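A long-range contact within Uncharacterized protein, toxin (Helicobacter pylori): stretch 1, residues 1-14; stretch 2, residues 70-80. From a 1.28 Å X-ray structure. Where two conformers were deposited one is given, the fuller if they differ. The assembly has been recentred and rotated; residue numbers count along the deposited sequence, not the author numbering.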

# COMPACT_ATOMS: atom_id res chain seq x y z
N MET A 1 8.49 -16.25 2.50
CA MET A 1 8.11 -14.78 2.35
C MET A 1 7.32 -14.33 3.55
O MET A 1 6.75 -15.17 4.26
CB MET A 1 7.12 -14.64 1.22
CG MET A 1 7.63 -14.85 -0.15
SD MET A 1 6.19 -14.45 -1.19
CE MET A 1 6.82 -15.49 -2.46
N LEU A 2 7.12 -13.00 3.74
CA LEU A 2 6.22 -12.50 4.74
C LEU A 2 4.81 -12.99 4.53
O LEU A 2 4.35 -13.14 3.41
CB LEU A 2 6.25 -10.97 4.73
CG LEU A 2 7.57 -10.31 5.16
CD1 LEU A 2 7.55 -8.85 4.72
CD2 LEU A 2 7.78 -10.47 6.64
N LYS A 3 4.11 -13.22 5.65
CA LYS A 3 2.67 -13.51 5.58
C LYS A 3 1.92 -12.25 5.28
O LYS A 3 2.24 -11.21 5.87
CB LYS A 3 2.25 -14.00 6.96
CG LYS A 3 0.81 -14.46 7.05
CD LYS A 3 0.69 -15.18 8.41
CE LYS A 3 -0.56 -14.80 9.20
NZ LYS A 3 -1.76 -15.36 8.50
N LEU A 4 0.91 -12.27 4.48
CA LEU A 4 0.11 -11.09 4.21
C LEU A 4 -0.93 -10.88 5.21
O LEU A 4 -1.60 -11.84 5.68
CB LEU A 4 -0.62 -11.27 2.91
CG LEU A 4 -0.02 -10.82 1.68
CD1 LEU A 4 -0.92 -11.04 0.44
CD2 LEU A 4 0.25 -9.27 1.74
N ASN A 5 -1.11 -9.68 5.65
CA ASN A 5 -2.16 -9.28 6.51
C ASN A 5 -2.92 -8.12 5.88
O ASN A 5 -2.46 -7.01 5.89
CB ASN A 5 -1.59 -8.96 7.87
CG ASN A 5 -2.64 -8.55 8.89
OD1 ASN A 5 -3.75 -8.23 8.54
ND2 ASN A 5 -2.25 -8.53 10.16
N LEU A 6 -4.08 -8.39 5.26
CA LEU A 6 -4.90 -7.36 4.64
C LEU A 6 -5.85 -6.81 5.68
O LEU A 6 -6.80 -7.51 6.11
CB LEU A 6 -5.72 -7.98 3.52
CG LEU A 6 -4.93 -8.47 2.31
CD1 LEU A 6 -5.82 -8.74 1.10
CD2 LEU A 6 -3.68 -7.76 1.89
N LYS A 7 -5.65 -5.61 6.12
CA LYS A 7 -6.59 -5.01 7.10
C LYS A 7 -7.93 -4.79 6.39
O LYS A 7 -7.97 -4.55 5.18
CB LYS A 7 -6.02 -3.71 7.63
CG LYS A 7 -4.70 -3.92 8.43
CD LYS A 7 -4.87 -4.85 9.61
CE LYS A 7 -3.70 -5.07 10.52
NZ LYS A 7 -4.25 -5.45 11.88
N LYS A 8 -9.00 -4.75 7.16
CA LYS A 8 -10.30 -4.51 6.56
C LYS A 8 -10.36 -3.15 5.87
O LYS A 8 -11.03 -3.00 4.84
CB LYS A 8 -11.42 -4.68 7.60
CG LYS A 8 -11.64 -6.14 7.99
CD LYS A 8 -12.30 -7.02 6.94
CE LYS A 8 -12.01 -8.48 7.36
NZ LYS A 8 -13.07 -9.09 8.23
N SER A 9 -9.63 -2.18 6.39
CA SER A 9 -9.59 -0.81 5.76
C SER A 9 -9.01 -0.97 4.32
O SER A 9 -9.53 -0.35 3.34
CB SER A 9 -8.70 0.16 6.57
OG SER A 9 -7.42 -0.36 6.88
N PHE A 10 -7.99 -1.80 4.17
CA PHE A 10 -7.41 -2.02 2.86
C PHE A 10 -8.38 -2.76 1.93
O PHE A 10 -8.52 -2.42 0.76
CB PHE A 10 -6.10 -2.85 2.99
CG PHE A 10 -5.56 -3.32 1.67
CD1 PHE A 10 -4.70 -2.55 0.91
CD2 PHE A 10 -5.98 -4.57 1.14
CE1 PHE A 10 -4.22 -2.98 -0.33
CE2 PHE A 10 -5.52 -4.98 -0.11
CZ PHE A 10 -4.64 -4.17 -0.83
N GLN A 11 -9.04 -3.77 2.45
CA GLN A 11 -10.03 -4.51 1.66
C GLN A 11 -11.13 -3.57 1.13
O GLN A 11 -11.50 -3.65 -0.06
CB GLN A 11 -10.69 -5.58 2.53
CG GLN A 11 -9.68 -6.64 2.91
CD GLN A 11 -10.27 -7.65 3.91
OE1 GLN A 11 -11.46 -8.04 3.78
NE2 GLN A 11 -9.50 -7.99 4.96
N LYS A 12 -11.66 -2.71 1.99
CA LYS A 12 -12.71 -1.80 1.54
C LYS A 12 -12.14 -0.89 0.47
O LYS A 12 -12.82 -0.62 -0.55
CB LYS A 12 -13.14 -0.94 2.75
CG LYS A 12 -13.99 -1.71 3.80
CD LYS A 12 -14.68 -0.68 4.72
CE LYS A 12 -15.27 -1.22 6.07
NZ LYS A 12 -16.21 -2.38 6.03
N ASP A 13 -10.95 -0.35 0.66
CA ASP A 13 -10.35 0.54 -0.36
C ASP A 13 -10.18 -0.19 -1.67
O ASP A 13 -10.41 0.35 -2.77
CB ASP A 13 -8.94 0.87 0.12
CG ASP A 13 -8.88 1.91 1.18
OD1 ASP A 13 -9.87 2.65 1.52
OD2 ASP A 13 -7.76 2.15 1.73
N PHE A 14 -9.70 -1.43 -1.65
CA PHE A 14 -9.43 -2.20 -2.84
C PHE A 14 -10.75 -2.47 -3.60
O PHE A 14 -10.82 -2.29 -4.81
CB PHE A 14 -8.77 -3.52 -2.46
CG PHE A 14 -8.50 -4.42 -3.64
CD1 PHE A 14 -7.32 -4.31 -4.34
CD2 PHE A 14 -9.44 -5.36 -4.07
CE1 PHE A 14 -7.07 -5.09 -5.50
CE2 PHE A 14 -9.20 -6.15 -5.18
CZ PHE A 14 -7.98 -6.01 -5.89
N LEU A 70 3.18 -1.88 6.16
CA LEU A 70 4.17 -2.03 7.22
C LEU A 70 4.67 -3.46 7.24
O LEU A 70 3.87 -4.42 7.29
CB LEU A 70 3.55 -1.68 8.59
CG LEU A 70 4.45 -1.92 9.80
CD1 LEU A 70 5.67 -1.04 9.82
CD2 LEU A 70 3.64 -1.71 11.06
N VAL A 71 5.97 -3.64 7.36
CA VAL A 71 6.54 -4.96 7.66
C VAL A 71 6.69 -5.03 9.18
O VAL A 71 7.40 -4.18 9.77
CB VAL A 71 7.87 -5.12 6.95
CG1 VAL A 71 8.59 -6.42 7.42
CG2 VAL A 71 7.70 -5.19 5.48
N LYS A 72 6.05 -5.97 9.81
CA LYS A 72 6.21 -6.09 11.26
C LYS A 72 6.10 -7.56 11.62
O LYS A 72 5.13 -8.21 11.27
CB LYS A 72 5.14 -5.34 11.98
CG LYS A 72 5.21 -5.49 13.48
CD LYS A 72 4.20 -4.68 14.21
CE LYS A 72 4.38 -4.87 15.71
NZ LYS A 72 3.40 -4.01 16.44
N ASP A 73 7.06 -8.11 12.40
CA ASP A 73 6.87 -9.50 13.01
C ASP A 73 6.33 -10.63 12.04
O ASP A 73 5.42 -11.33 12.25
CB ASP A 73 5.99 -9.47 14.19
CG ASP A 73 6.53 -8.58 15.29
OD1 ASP A 73 7.78 -8.42 15.35
OD2 ASP A 73 5.67 -8.10 16.00
N ASP A 74 6.99 -10.67 10.99
CA ASP A 74 6.79 -11.66 9.93
C ASP A 74 5.55 -11.48 9.07
O ASP A 74 5.22 -12.40 8.32
CB ASP A 74 6.89 -13.11 10.40
CG ASP A 74 7.54 -14.01 9.32
OD1 ASP A 74 8.49 -13.61 8.65
OD2 ASP A 74 7.07 -15.19 9.16
N GLU A 75 4.94 -10.31 9.16
CA GLU A 75 3.82 -9.96 8.28
C GLU A 75 4.13 -8.77 7.43
O GLU A 75 4.85 -7.83 7.88
CB GLU A 75 2.54 -9.67 9.12
CG GLU A 75 2.00 -10.85 9.89
CD GLU A 75 0.69 -10.45 10.57
OE1 GLU A 75 0.51 -9.32 11.05
OE2 GLU A 75 -0.24 -11.32 10.53
N LEU A 76 3.54 -8.76 6.23
CA LEU A 76 3.38 -7.55 5.48
C LEU A 76 1.95 -7.09 5.67
O LEU A 76 1.02 -7.81 5.26
CB LEU A 76 3.65 -7.83 3.98
CG LEU A 76 3.33 -6.59 3.10
CD1 LEU A 76 4.22 -5.41 3.43
CD2 LEU A 76 3.53 -6.95 1.69
N ILE A 77 1.77 -6.00 6.38
CA ILE A 77 0.45 -5.43 6.69
C ILE A 77 0.09 -4.45 5.61
O ILE A 77 0.81 -3.46 5.43
CB ILE A 77 0.47 -4.77 8.07
CG1 ILE A 77 0.79 -5.75 9.20
CG2 ILE A 77 -0.91 -4.15 8.35
CD1 ILE A 77 1.28 -5.03 10.47
N LEU A 78 -1.04 -4.65 4.95
CA LEU A 78 -1.55 -3.69 4.01
C LEU A 78 -2.67 -2.91 4.63
O LEU A 78 -3.64 -3.49 5.09
CB LEU A 78 -2.04 -4.38 2.74
CG LEU A 78 -0.98 -5.29 2.05
CD1 LEU A 78 -1.47 -5.67 0.67
CD2 LEU A 78 0.37 -4.54 1.87
N LEU A 79 -2.44 -1.60 4.79
CA LEU A 79 -3.32 -0.73 5.54
C LEU A 79 -4.34 0.04 4.69
O LEU A 79 -5.54 0.06 5.01
CB LEU A 79 -2.49 0.24 6.39
CG LEU A 79 -3.31 1.06 7.38
CD1 LEU A 79 -3.73 0.13 8.47
CD2 LEU A 79 -2.50 2.23 7.97
N ARG A 80 -3.87 0.76 3.67
CA ARG A 80 -4.76 1.59 2.88
C ARG A 80 -4.28 1.50 1.46
O ARG A 80 -3.11 1.26 1.16
CB ARG A 80 -4.65 3.12 3.25
CG ARG A 80 -5.11 3.55 4.62
CD ARG A 80 -6.55 3.19 4.85
NE ARG A 80 -7.48 3.77 3.86
CZ ARG A 80 -8.15 4.92 3.92
NH1 ARG A 80 -8.01 5.72 4.98
NH2 ARG A 80 -9.06 5.20 2.99
O HOH W 1 6.35 -16.35 6.73

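Strand 3-6 lies beside strand 75-80 with N-to-C directions only 22° apart, so the pairing is parallel; Lys3, Leu4, Asn5 and Leu6 register with Glu75, Leu76, Ile77 and Leu78. The hydrogen bonds alternate as parallel pairing requires. Lys3 N donates to Asp74 O (3.0 Å) and Lys3 O accepts from Leu76 N (2.8 Å); Asn5 N reaches Leu76 O (2.9 Å) and Asn5 O takes Leu78 N (2.9 Å). Lys7 N closes the ladder on Leu78 O at 3.1 Å, just before the helix begins.

Apolar contacts cover the face bearing Leu4, Leu6, Leu76 and Leu78: Leu6 CD2 lies 3.3 Å from Leu78 CD1, and Leu4 CD2 4.0 Å from Leu76 CD2. Phe10, from the helix, sets its ring face over Leu78 CB, which sits 3.9 Å from the ring centroid and 19° off the normal, a CH-pi geometry. Just before the strand, Leu2 CD1 meets Val71 CG2 at 3.7 Å.

On the other face, Asn5 ND2 donates almost linearly (175°) to Glu75 OE1 at 3.0 Å. Ser9 OG donates to Leu79 O at 2.7 Å. Arg80 NE to Asp13 OD2 at 2.7 Å and Arg80 NH2 to Asp13 OD1 at 3.1 Å form a two-pronged salt bridge at the guanidinium edge, where the N-H groups point. One water donates through its O to Met1 O and Asp74 OD2, each at 2.8 Å.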